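Local coordinates for major pilin backbone protein T-antigen, T13 (Streptococcus pyogenes, PDB 6BBT) that probably builds the shaft of the streptococcal pilus as its repeating backbone subunit and is the trypsin-resistant T-antigen used in Lancefield serotyping, at residues A[157-162]-A[271-276]; A[174-179]-A[234-239]; A[248-253]-A[265-270]. All coordinates share one frame; numbering follows the deposited sequence.

Contacts 1 and 2 belong to the two sheets of one β-sandwich domain and meet in its interior, where I161 packs on L234 and V275 on L234 and F178. Contact 1 is a parallel strand pair, mainly apolar on the face turned inward and charged on the other. Contact 2, in the facing sheet, is antiparallel; aromatic rings pack at its inner side and waters bridge its outer side. Contact 3 lies at the surface and is joined by one direct backbone bond, beside two acidic side chains brought close together. It shares with contact 1 the sheet in which strands 242-250 and 271-279 are neighbours, but does not touch contact 2.

Contact 1: residues A[157-162]-A[271-276]; sequences TSLKIE and DEIVVT
K160 and E272 lie side by side on one face of a parallel strand pair, both chains extended and pointing the same way. The aliphatic part of the lysine runs along the glutamate, with K160 CE 3.6 Å from E272 OE2. The ammonium stops short of a salt bridge, K160 NZ being 4.2 Å from that same oxygen. E272 OE2 also comes within 3.4 Å of E162 OE1, two acceptors whose carboxylate planes differ by 29°. The nearby lysine probably eases that repulsion, and E162 OE2 has a weak bond to Q164.

The opposite face is largely apolar. L159 CG stands anti to the backbone N (chi1 174°), and the bend at chi2 carries CD1 across to the partner strand, 3.5 Å from D271 CB. The same methyl reaches I273 CG1 at 4.1 Å, while I161 and V275 touch more loosely through their CG2 methyls. D271 is the exception, turning its carboxylate to this buried face, where OD2 is bonded to the hydroxyl of Y232.

Behind these side chains runs a regular parallel ladder. K160 and E162 each give an N-H to the other strand and take one back: K160 N bonds D271 O, I273 N bonds K160 O at 2.8 Å, and E162 does the same with I273 and V275. D271 N closes the series on S158 O. D271 O takes a second bond, from a water.

Parallel pairing of the domain's first and last strands is as in other Gram-positive pilin domains of this β-sandwich type, where an isopeptide bond can tie such strands together. Strand 220-227 flanks 148-166, strand 242-250 flanks 271-279, and strand 231-236 of the facing sheet packs on L159, I161 and I273.

Contact 2: residues A[174-179]-A[234-239]; sequences KDFNFT and LTEDKA
F178 and E236 form the tight side of this antiparallel pair. E236 CG sits over one face of the ring, 4.0 Å from its centroid and 16° off the normal, a CH-pi contact. With CG anti to the backbone N (chi1 -169°), the chain runs on past the ring, and E236 OE1 closes to 3.2 Å from F178 CZ. The carboxylate stands nearly upright to the ring plane; its OE2 is bonded to T244. Further along, A239 CB rests against F176 CE2 at 3.7 Å.

The outer side is wetter. T179 and T235 are a hydrogen-bonded pair, joined N-H to carbonyl both ways, and T179 CB lies beside T235 OG1. A water donates to N177 O and D237 OD1 and accepts from T179 OG1, which also bonds K212. Where the strands part, D237 N still holds N177 O at 2.8 Å, and a second water links N177 N to D237 O.

E236 OE1 has a weak bond to K163, and N277 lies close by, a grouping consistent with the Lys-Asn-acid site of pilin isopeptide bonds. Strand 211-215 borders 176-183 and lays F213 almost parallel to F178, strand 264-265 borders 231-236, and strands 148-166 and 271-279 pack beneath.

Contact 3: residues A[248-253]-A[265-270]; sequences LKEGEI and KTDESA
The carboxylates of E250 and D267 have nearly parallel planes, 8° apart, and approach oxygen to oxygen, not face over face. E250 OE2 lies 3.6 Å from D267 OD2, although the two side chains cross at about a right angle. D267 OD1 accepts twice, from S269 OG on the syn side at 3.0 Å and from S269 N on the anti side, 28° out of plane. The second bond makes an Asx turn and holds the carboxylate where E250 meets it. D271 brings a third acidic group near E250, so one of these acids may be harder to ionise.

S269 OG also packs on E250 CB at 3.6 Å. Past it, G251 opens the bend of a β-hairpin joining strands 242-250 and 253-257, a type II' turn from E250 to I253. The phi of 60° at this second turn position is one that glycine adopts readily, as usual in type II' turns. The turn's own closing bond, I253 N to E250 O, is weak, but G251 N gives a nearly straight bond to A270 O, 2.9 Å away. One residue after A270 the chain enters strand 271-279, where E272 bonds K249 of the hairpin.

Contact 1: residues A[157-162]-A[271-276]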
ATOM      1  N   THR A 157       4.155   8.396   6.520  1.00 17.41           N
ATOM      2  CA  THR A 157       3.976   9.504   7.416  1.00 18.54           C
ATOM      3  C   THR A 157       5.306   9.762   8.167  1.00 18.88           C
ATOM      4  O   THR A 157       6.388   9.386   7.670  1.00 17.10           O
ATOM      5  CB  THR A 157       2.728   9.286   8.302  1.00 18.66           C
ATOM      6  OG1 THR A 157       2.445  10.481   9.037  1.00 20.60           O
ATOM      7  CG2 THR A 157       2.898   8.113   9.239  1.00 18.62           C
ATOM      8  N   SER A 158       5.225  10.474   9.285  1.00 19.58           N
ATOM      9  CA  SER A 158       6.401  10.819  10.066  1.00 20.72           C
ATOM     10  C   SER A 158       6.058  10.966  11.540  1.00 20.70           C
ATOM     11  O   SER A 158       4.922  11.258  11.892  1.00 20.40           O
ATOM     12  CB  SER A 158       7.048  12.113   9.549  1.00 21.64           C
ATOM     13  OG  SER A 158       6.219  13.234   9.788  1.00 22.24           O
ATOM     14  N   LEU A 159       7.052  10.744  12.389  1.00 19.25           N
ATOM     15  CA  LEU A 159       6.928  10.983  13.802  1.00 19.04           C
ATOM     16  C   LEU A 159       8.178  11.713  14.284  1.00 18.70           C
ATOM     17  O   LEU A 159       9.279  11.233  14.102  1.00 17.37           O
ATOM     18  CB  LEU A 159       6.776   9.660  14.556  1.00 20.42           C
ATOM     19  CG  LEU A 159       6.770   9.736  16.091  1.00 21.61           C
ATOM     20  CD1 LEU A 159       5.615  10.588  16.573  1.00 23.08           C
ATOM     21  CD2 LEU A 159       6.693   8.352  16.703  1.00 22.35           C
ATOM     22  N   LYS A 160       7.993  12.879  14.886  1.00 18.52           N
ATOM     23  CA  LYS A 160       9.064  13.592  15.544  1.00 18.94           C
ATOM     24  C   LYS A 160       8.816  13.517  17.050  1.00 18.97           C
ATOM     25  O   LYS A 160       7.662  13.640  17.508  1.00 18.84           O
ATOM     26  CB  LYS A 160       9.093  15.033  15.057  1.00 20.45           C
ATOM     27  CG  LYS A 160      10.115  15.914  15.758  1.00 22.09           C
ATOM     28  CD  LYS A 160      10.217  17.254  15.074  1.00 23.96           C
ATOM     29  CE  LYS A 160      10.974  18.249  15.931  1.00 27.00           C
ATOM     30  NZ  LYS A 160      11.206  19.503  15.149  1.00 29.25           N
ATOM     31  N   ILE A 161       9.889  13.294  17.805  1.00 18.03           N
ATOM     32  CA  ILE A 161       9.839  13.224  19.248  1.00 18.96           C
ATOM     33  C   ILE A 161      10.846  14.238  19.770  1.00 21.51           C
ATOM     34  O   ILE A 161      12.033  14.167  19.437  1.00 20.12           O
ATOM     35  CB  ILE A 161      10.164  11.814  19.778  1.00 18.49           C
ATOM     36  CG1 ILE A 161       9.154  10.790  19.242  1.00 18.87           C
ATOM     37  CG2 ILE A 161      10.152  11.779  21.309  1.00 18.48           C
ATOM     38  CD1 ILE A 161       9.545   9.349  19.486  1.00 19.48           C
ATOM     39  N   GLU A 162      10.368  15.180  20.580  1.00 23.73           N
ATOM     40  CA  GLU A 162      11.227  16.189  21.182  1.00 26.60           C
ATOM     41  C   GLU A 162      11.117  16.198  22.694  1.00 26.10           C
ATOM     42  O   GLU A 162      10.042  15.955  23.244  1.00 24.29           O
ATOM     43  CB  GLU A 162      10.852  17.558  20.658  1.00 31.49           C
ATOM     44  CG  GLU A 162      11.918  18.597  20.940  1.00 37.17           C
ATOM     45  CD  GLU A 162      11.461  19.993  20.641  1.00 41.99           C
ATOM     46  OE1 GLU A 162      10.734  20.166  19.637  1.00 48.34           O
ATOM     47  OE2 GLU A 162      11.841  20.901  21.414  1.00 44.64           O
ATOM     48  N   ASP A 271       2.931  13.317  12.878  1.00 26.97           N
ATOM     49  CA  ASP A 271       2.829  13.354  14.356  1.00 26.61           C
ATOM     50  C   ASP A 271       4.059  14.089  14.933  1.00 25.08           C
ATOM     51  O   ASP A 271       5.190  13.908  14.450  1.00 24.07           O
ATOM     52  CB  ASP A 271       2.856  11.945  14.985  1.00 26.96           C
ATOM     53  CG  ASP A 271       1.528  11.164  14.897  1.00 29.02           C
ATOM     54  OD1 ASP A 271       0.505  11.742  14.438  1.00 24.15           O
ATOM     55  OD2 ASP A 271       1.559   9.932  15.326  1.00 26.62           O
ATOM     56  N   GLU A 272       3.841  14.889  15.969  1.00 23.65           N
ATOM     57  CA  GLU A 272       4.924  15.319  16.844  1.00 24.61           C
ATOM     58  C   GLU A 272       4.546  15.104  18.297  1.00 22.90           C
ATOM     59  O   GLU A 272       3.484  15.559  18.751  1.00 22.82           O
ATOM     60  CB  GLU A 272       5.339  16.768  16.621  1.00 27.26           C
ATOM     61  CG  GLU A 272       6.618  17.082  17.402  1.00 31.62           C
ATOM     62  CD  GLU A 272       7.092  18.519  17.310  1.00 35.53           C
ATOM     63  OE1 GLU A 272       6.455  19.317  16.583  1.00 38.73           O
ATOM     64  OE2 GLU A 272       8.117  18.824  17.976  1.00 36.95           O
ATOM     65  N   ILE A 273       5.416  14.394  19.008  1.00 21.17           N
ATOM     66  CA  ILE A 273       5.288  14.178  20.429  1.00 21.37           C
ATOM     67  C   ILE A 273       6.302  15.067  21.126  1.00 22.28           C
ATOM     68  O   ILE A 273       7.483  15.052  20.778  1.00 23.16           O
ATOM     69  CB  ILE A 273       5.504  12.699  20.820  1.00 20.93           C
ATOM     70  CG1 ILE A 273       4.356  11.833  20.267  1.00 21.14           C
ATOM     71  CG2 ILE A 273       5.578  12.543  22.336  1.00 20.35           C
ATOM     72  CD1 ILE A 273       4.511  10.343  20.511  1.00 20.99           C
ATOM     73  N   VAL A 274       5.830  15.851  22.094  1.00 22.79           N
ATOM     74  CA  VAL A 274       6.694  16.680  22.928  1.00 22.85           C
ATOM     75  C   VAL A 274       6.583  16.096  24.315  1.00 22.20           C
ATOM     76  O   VAL A 274       5.488  16.039  24.880  1.00 23.20           O
ATOM     77  CB  VAL A 274       6.275  18.169  22.925  1.00 23.36           C
ATOM     78  CG1 VAL A 274       7.201  18.979  23.828  1.00 24.16           C
ATOM     79  CG2 VAL A 274       6.299  18.735  21.512  1.00 23.27           C
ATOM     80  N   VAL A 275       7.704  15.604  24.834  1.00 21.83           N
ATOM     81  CA  VAL A 275       7.764  15.031  26.166  1.00 21.85           C
ATOM     82  C   VAL A 275       8.370  16.078  27.084  1.00 23.09           C
ATOM     83  O   VAL A 275       9.499  16.506  26.862  1.00 23.90           O
ATOM     84  CB  VAL A 275       8.648  13.775  26.182  1.00 22.24           C
ATOM     85  CG1 VAL A 275       8.716  13.169  27.580  1.00 21.83           C
ATOM     86  CG2 VAL A 275       8.140  12.763  25.154  1.00 21.35           C
ATOM     87  N   THR A 276       7.623  16.482  28.104  1.00 24.65           N
ATOM     88  CA  THR A 276       8.037  17.554  29.016  1.00 25.66           C
ATOM     89  C   THR A 276       8.438  16.954  30.341  1.00 26.66           C
ATOM     90  O   THR A 276       7.639  16.259  30.973  1.00 28.03           O
ATOM     91  CB  THR A 276       6.918  18.573  29.206  1.00 26.43           C
ATOM     92  OG1 THR A 276       6.682  19.204  27.948  1.00 26.87           O
ATOM     93  CG2 THR A 276       7.302  19.664  30.262  1.00 27.15           C
TER
HETATM   94  O   HOH W   1       6.485  14.340  12.066  1.00 22.42           O

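Contact 2: residues A[174-179]-A[234-239]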
ATOM      1  N   LYS A 174      21.118  17.393  30.999  1.00 53.81           N
ATOM      2  CA  LYS A 174      20.774  16.046  31.439  1.00 48.45           C
ATOM      3  C   LYS A 174      20.121  15.248  30.314  1.00 43.95           C
ATOM      4  O   LYS A 174      19.248  15.753  29.608  1.00 42.52           O
ATOM      5  CB  LYS A 174      19.843  16.100  32.653  1.00 48.41           C
ATOM      6  CG  LYS A 174      19.262  14.753  33.049  1.00 49.62           C
ATOM      7  CD  LYS A 174      18.747  14.773  34.479  1.00 50.10           C
ATOM      8  CE  LYS A 174      17.716  13.680  34.710  1.00 49.31           C
ATOM      9  NZ  LYS A 174      18.341  12.329  34.759  1.00 50.07           N
ATOM     10  N   ASP A 175      20.551  14.001  30.154  1.00 39.86           N
ATOM     11  CA  ASP A 175      20.009  13.130  29.111  1.00 40.66           C
ATOM     12  C   ASP A 175      18.892  12.270  29.689  1.00 35.94           C
ATOM     13  O   ASP A 175      19.045  11.655  30.740  1.00 36.80           O
ATOM     14  CB  ASP A 175      21.100  12.244  28.497  1.00 43.49           C
ATOM     15  CG  ASP A 175      22.061  13.021  27.595  1.00 47.32           C
ATOM     16  OD1 ASP A 175      21.647  13.983  26.903  1.00 49.96           O
ATOM     17  OD2 ASP A 175      23.248  12.643  27.561  1.00 52.47           O
ATOM     18  N   PHE A 176      17.759  12.263  29.005  1.00 29.66           N
ATOM     19  CA  PHE A 176      16.637  11.428  29.391  1.00 28.69           C
ATOM     20  C   PHE A 176      16.595  10.207  28.467  1.00 25.39           C
ATOM     21  O   PHE A 176      16.910  10.311  27.279  1.00 21.85           O
ATOM     22  CB  PHE A 176      15.357  12.242  29.343  1.00 28.64           C
ATOM     23  CG  PHE A 176      15.334  13.372  30.333  1.00 30.07           C
ATOM     24  CD1 PHE A 176      15.977  14.573  30.052  1.00 31.38           C
ATOM     25  CD2 PHE A 176      14.686  13.235  31.554  1.00 31.50           C
ATOM     26  CE1 PHE A 176      15.963  15.622  30.965  1.00 31.77           C
ATOM     27  CE2 PHE A 176      14.671  14.279  32.477  1.00 31.72           C
ATOM     28  CZ  PHE A 176      15.306  15.475  32.177  1.00 32.54           C
ATOM     29  N   ASN A 177      16.246   9.059  29.040  1.00 24.08           N
ATOM     30  CA  ASN A 177      16.341   7.775  28.360  1.00 23.81           C
ATOM     31  C   ASN A 177      14.978   7.309  27.890  1.00 23.16           C
ATOM     32  O   ASN A 177      14.059   7.149  28.699  1.00 22.93           O
ATOM     33  CB  ASN A 177      16.933   6.739  29.296  1.00 25.97           C
ATOM     34  CG  ASN A 177      18.351   7.075  29.673  1.00 28.52           C
ATOM     35  OD1 ASN A 177      19.210   7.176  28.811  1.00 30.95           O
ATOM     36  ND2 ASN A 177      18.589   7.318  30.947  1.00 31.05           N
ATOM     37  N   PHE A 178      14.868   7.087  26.585  1.00 21.15           N
ATOM     38  CA  PHE A 178      13.617   6.732  25.931  1.00 19.35           C
ATOM     39  C   PHE A 178      13.697   5.348  25.311  1.00 18.68           C
ATOM     40  O   PHE A 178      14.781   4.883  24.920  1.00 17.23           O
ATOM     41  CB  PHE A 178      13.343   7.707  24.799  1.00 18.82           C
ATOM     42  CG  PHE A 178      12.990   9.073  25.264  1.00 19.71           C
ATOM     43  CD1 PHE A 178      13.981  10.009  25.537  1.00 20.16           C
ATOM     44  CD2 PHE A 178      11.665   9.427  25.450  1.00 20.34           C
ATOM     45  CE1 PHE A 178      13.648  11.279  25.981  1.00 20.44           C
ATOM     46  CE2 PHE A 178      11.330  10.699  25.888  1.00 20.81           C
ATOM     47  CZ  PHE A 178      12.325  11.623  26.152  1.00 20.70           C
ATOM     48  N   THR A 179      12.521   4.745  25.149  1.00 18.23           N
ATOM     49  CA  THR A 179      12.363   3.467  24.470  1.00 17.85           C
ATOM     50  C   THR A 179      11.203   3.608  23.487  1.00 17.19           C
ATOM     51  O   THR A 179      10.126   4.024  23.873  1.00 17.25           O
ATOM     52  CB  THR A 179      12.080   2.332  25.477  1.00 18.25           C
ATOM     53  OG1 THR A 179      13.161   2.239  26.414  1.00 18.92           O
ATOM     54  CG2 THR A 179      11.971   0.997  24.780  1.00 19.34           C
ATOM     55  N   LEU A 234       5.949   4.721  23.098  1.00 17.09           N
ATOM     56  CA  LEU A 234       7.116   5.458  23.564  1.00 17.64           C
ATOM     57  C   LEU A 234       7.053   5.500  25.074  1.00 18.39           C
ATOM     58  O   LEU A 234       6.012   5.795  25.640  1.00 18.18           O
ATOM     59  CB  LEU A 234       7.109   6.879  23.010  1.00 17.85           C
ATOM     60  CG  LEU A 234       8.283   7.776  23.436  1.00 18.21           C
ATOM     61  CD1 LEU A 234       9.597   7.263  22.863  1.00 18.13           C
ATOM     62  CD2 LEU A 234       8.018   9.219  23.024  1.00 18.17           C
ATOM     63  N   THR A 235       8.163   5.187  25.723  1.00 18.97           N
ATOM     64  CA  THR A 235       8.284   5.369  27.161  1.00 19.11           C
ATOM     65  C   THR A 235       9.545   6.162  27.462  1.00 19.17           C
ATOM     66  O   THR A 235      10.430   6.290  26.609  1.00 17.07           O
ATOM     67  CB  THR A 235       8.369   4.026  27.893  1.00 19.62           C
ATOM     68  OG1 THR A 235       9.481   3.297  27.396  1.00 19.35           O
ATOM     69  CG2 THR A 235       7.134   3.205  27.683  1.00 20.31           C
ATOM     70  N   GLU A 236       9.602   6.714  28.666  1.00 19.95           N
ATOM     71  CA  GLU A 236      10.802   7.378  29.170  1.00 21.25           C
ATOM     72  C   GLU A 236      11.094   6.783  30.523  1.00 21.69           C
ATOM     73  O   GLU A 236      10.208   6.671  31.347  1.00 23.29           O
ATOM     74  CB  GLU A 236      10.599   8.900  29.306  1.00 22.38           C
ATOM     75  CG  GLU A 236      11.898   9.688  29.568  1.00 23.71           C
ATOM     76  CD  GLU A 236      11.654  11.115  30.058  1.00 24.92           C
ATOM     77  OE1 GLU A 236      11.660  12.047  29.230  1.00 28.43           O
ATOM     78  OE2 GLU A 236      11.457  11.310  31.277  1.00 24.02           O
ATOM     79  N   ASP A 237      12.340   6.425  30.780  1.00 24.23           N
ATOM     80  CA  ASP A 237      12.724   5.995  32.122  1.00 25.97           C
ATOM     81  C   ASP A 237      12.440   7.087  33.163  1.00 26.73           C
ATOM     82  O   ASP A 237      12.540   8.293  32.867  1.00 24.76           O
ATOM     83  CB  ASP A 237      14.196   5.603  32.163  1.00 27.96           C
ATOM     84  CG  ASP A 237      14.494   4.368  31.337  1.00 29.26           C
ATOM     85  OD1 ASP A 237      13.545   3.682  30.924  1.00 30.00           O
ATOM     86  OD2 ASP A 237      15.678   4.079  31.107  1.00 32.38           O
ATOM     87  N   LYS A 238      12.057   6.651  34.366  1.00 27.29           N
ATOM     88  CA  LYS A 238      11.831   7.561  35.482  1.00 29.32           C
ATOM     89  C   LYS A 238      13.113   8.352  35.719  1.00 30.67           C
ATOM     90  O   LYS A 238      14.198   7.791  35.737  1.00 31.39           O
ATOM     91  CB  LYS A 238      11.444   6.791  36.749  1.00 29.17           C
ATOM     92  N   ALA A 239      12.978   9.665  35.847  1.00 33.56           N
ATOM     93  CA  ALA A 239      14.111  10.543  36.120  1.00 34.72           C
ATOM     94  C   ALA A 239      13.843  11.215  37.464  1.00 35.00           C
ATOM     95  O   ALA A 239      12.851  11.917  37.619  1.00 32.67           O
ATOM     96  CB  ALA A 239      14.254  11.575  35.014  1.00 35.20           C
TER
HETATM   97  O   HOH W   2      14.912   9.318  31.619  1.00 27.20           O
HETATM   98  O   HOH W   3      12.746   4.200  28.259  1.00 31.91           O

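Contact 3: residues A[248-253]-A[265-270]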
ATOM      1  N   LEU A 248       0.685  14.814  22.038  1.00 24.66           N
ATOM      2  CA  LEU A 248       0.764  14.370  20.661  1.00 25.82           C
ATOM      3  C   LEU A 248       0.024  15.390  19.818  1.00 27.25           C
ATOM      4  O   LEU A 248      -1.156  15.653  20.055  1.00 28.18           O
ATOM      5  CB  LEU A 248       0.143  12.977  20.510  1.00 24.74           C
ATOM      6  CG  LEU A 248      -0.077  12.460  19.081  1.00 25.25           C
ATOM      7  CD1 LEU A 248       1.244  12.312  18.347  1.00 25.27           C
ATOM      8  CD2 LEU A 248      -0.806  11.124  19.115  1.00 25.93           C
ATOM      9  N   LYS A 249       0.728  15.947  18.842  1.00 29.16           N
ATOM     10  CA  LYS A 249       0.181  16.891  17.873  1.00 32.78           C
ATOM     11  C   LYS A 249       0.081  16.139  16.540  1.00 32.30           C
ATOM     12  O   LYS A 249       1.085  15.658  16.046  1.00 27.36           O
ATOM     13  CB  LYS A 249       1.135  18.090  17.776  1.00 36.64           C
ATOM     14  CG  LYS A 249       0.762  19.177  16.783  1.00 41.23           C
ATOM     15  CD  LYS A 249      -0.383  20.040  17.280  1.00 45.71           C
ATOM     16  CE  LYS A 249      -0.956  20.906  16.162  1.00 47.98           C
ATOM     17  NZ  LYS A 249       0.047  21.847  15.592  1.00 49.75           N
ATOM     18  N   GLU A 250      -1.130  16.027  15.986  1.00 34.70           N
ATOM     19  CA  GLU A 250      -1.375  15.347  14.702  1.00 37.63           C
ATOM     20  C   GLU A 250      -1.682  16.375  13.629  1.00 38.85           C
ATOM     21  O   GLU A 250      -2.765  16.972  13.624  1.00 41.66           O
ATOM     22  CB  GLU A 250      -2.544  14.358  14.812  1.00 39.78           C
ATOM     23  CG  GLU A 250      -2.485  13.432  16.021  1.00 43.71           C
ATOM     24  CD  GLU A 250      -3.408  12.218  15.895  1.00 47.18           C
ATOM     25  OE1 GLU A 250      -4.397  12.159  16.660  1.00 47.11           O
ATOM     26  OE2 GLU A 250      -3.141  11.330  15.032  1.00 47.84           O
ATOM     27  N   GLY A 251      -0.728  16.595  12.730  1.00 41.45           N
ATOM     28  CA  GLY A 251      -0.850  17.621  11.698  1.00 43.46           C
ATOM     29  C   GLY A 251      -1.016  19.012  12.294  1.00 46.12           C
ATOM     30  O   GLY A 251      -0.159  19.457  13.060  1.00 45.93           O
ATOM     31  N   GLU A 252      -2.114  19.689  11.936  1.00 49.85           N
ATOM     32  CA  GLU A 252      -2.497  20.988  12.520  1.00 51.79           C
ATOM     33  C   GLU A 252      -3.673  20.909  13.521  1.00 53.22           C
ATOM     34  O   GLU A 252      -3.974  21.918  14.175  1.00 57.53           O
ATOM     35  CB  GLU A 252      -2.822  21.997  11.410  1.00 52.34           C
ATOM     36  N   ILE A 253      -4.328  19.742  13.643  1.00 51.16           N
ATOM     37  CA  ILE A 253      -5.338  19.495  14.700  1.00 50.83           C
ATOM     38  C   ILE A 253      -4.721  19.576  16.104  1.00 52.16           C
ATOM     39  O   ILE A 253      -3.546  19.241  16.294  1.00 54.47           O
ATOM     40  CB  ILE A 253      -6.011  18.118  14.549  1.00 47.77           C
ATOM     41  N   LYS A 265      -1.530   4.536  16.980  1.00 21.31           N
ATOM     42  CA  LYS A 265      -1.515   4.076  15.594  1.00 22.43           C
ATOM     43  C   LYS A 265      -1.112   5.223  14.669  1.00 21.33           C
ATOM     44  O   LYS A 265      -1.609   6.342  14.831  1.00 21.22           O
ATOM     45  CB  LYS A 265      -2.888   3.550  15.205  1.00 25.51           C
ATOM     46  CG  LYS A 265      -2.893   2.910  13.828  1.00 30.34           C
ATOM     47  CD  LYS A 265      -4.260   2.378  13.410  1.00 33.50           C
ATOM     48  CE  LYS A 265      -4.343   0.874  13.580  1.00 38.34           C
ATOM     49  NZ  LYS A 265      -5.617   0.329  13.029  1.00 43.64           N
ATOM     50  N   THR A 266      -0.242   4.953  13.693  1.00 19.72           N
ATOM     51  CA  THR A 266       0.140   5.970  12.723  1.00 19.92           C
ATOM     52  C   THR A 266      -0.957   6.079  11.665  1.00 20.93           C
ATOM     53  O   THR A 266      -1.579   5.081  11.310  1.00 19.90           O
ATOM     54  CB  THR A 266       1.480   5.655  12.008  1.00 19.60           C
ATOM     55  OG1 THR A 266       1.328   4.523  11.151  1.00 18.94           O
ATOM     56  CG2 THR A 266       2.604   5.386  13.020  1.00 19.08           C
ATOM     57  N   ASP A 267      -1.162   7.284  11.162  1.00 22.52           N
ATOM     58  CA  ASP A 267      -2.113   7.535  10.069  1.00 25.27           C
ATOM     59  C   ASP A 267      -1.522   8.600   9.145  1.00 25.59           C
ATOM     60  O   ASP A 267      -0.311   8.816   9.172  1.00 23.85           O
ATOM     61  CB  ASP A 267      -3.501   7.890  10.635  1.00 26.85           C
ATOM     62  CG  ASP A 267      -3.506   9.169  11.453  1.00 28.75           C
ATOM     63  OD1 ASP A 267      -2.694  10.094  11.205  1.00 28.06           O
ATOM     64  OD2 ASP A 267      -4.344   9.251  12.377  1.00 34.26           O
ATOM     65  N   GLU A 268      -2.344   9.300   8.368  1.00 27.50           N
ATOM     66  CA  GLU A 268      -1.816  10.130   7.285  1.00 29.21           C
ATOM     67  C   GLU A 268      -1.233  11.459   7.766  1.00 28.11           C
ATOM     68  O   GLU A 268      -0.397  12.046   7.087  1.00 28.19           O
ATOM     69  CB  GLU A 268      -2.872  10.353   6.189  1.00 33.77           C
ATOM     70  CG  GLU A 268      -3.681   9.094   5.843  1.00 38.53           C
ATOM     71  CD  GLU A 268      -3.689   8.725   4.369  1.00 42.80           C
ATOM     72  OE1 GLU A 268      -3.716   9.629   3.500  1.00 47.44           O
ATOM     73  OE2 GLU A 268      -3.682   7.503   4.084  1.00 45.12           O
ATOM     74  N   SER A 269      -1.626  11.931   8.939  1.00 26.81           N
ATOM     75  CA  SER A 269      -1.074  13.200   9.429  1.00 27.87           C
ATOM     76  C   SER A 269       0.296  13.018  10.094  1.00 26.94           C
ATOM     77  O   SER A 269       0.516  12.044  10.794  1.00 26.73           O
ATOM     78  CB  SER A 269      -2.042  13.877  10.391  1.00 29.37           C
ATOM     79  OG  SER A 269      -2.346  13.042  11.476  1.00 32.09           O
ATOM     80  N   ALA A 270       1.196  13.973   9.879  1.00 26.81           N
ATOM     81  CA  ALA A 270       2.504  14.000  10.562  1.00 28.19           C
ATOM     82  C   ALA A 270       2.373  14.229  12.071  1.00 28.33           C
ATOM     83  O   ALA A 270       1.768  15.216  12.478  1.00 33.33           O
ATOM     84  CB  ALA A 270       3.381  15.071   9.950  1.00 27.81           C
TER
HETATM   85  O   HOH W   4       2.167  17.794  13.880  1.00 44.85           O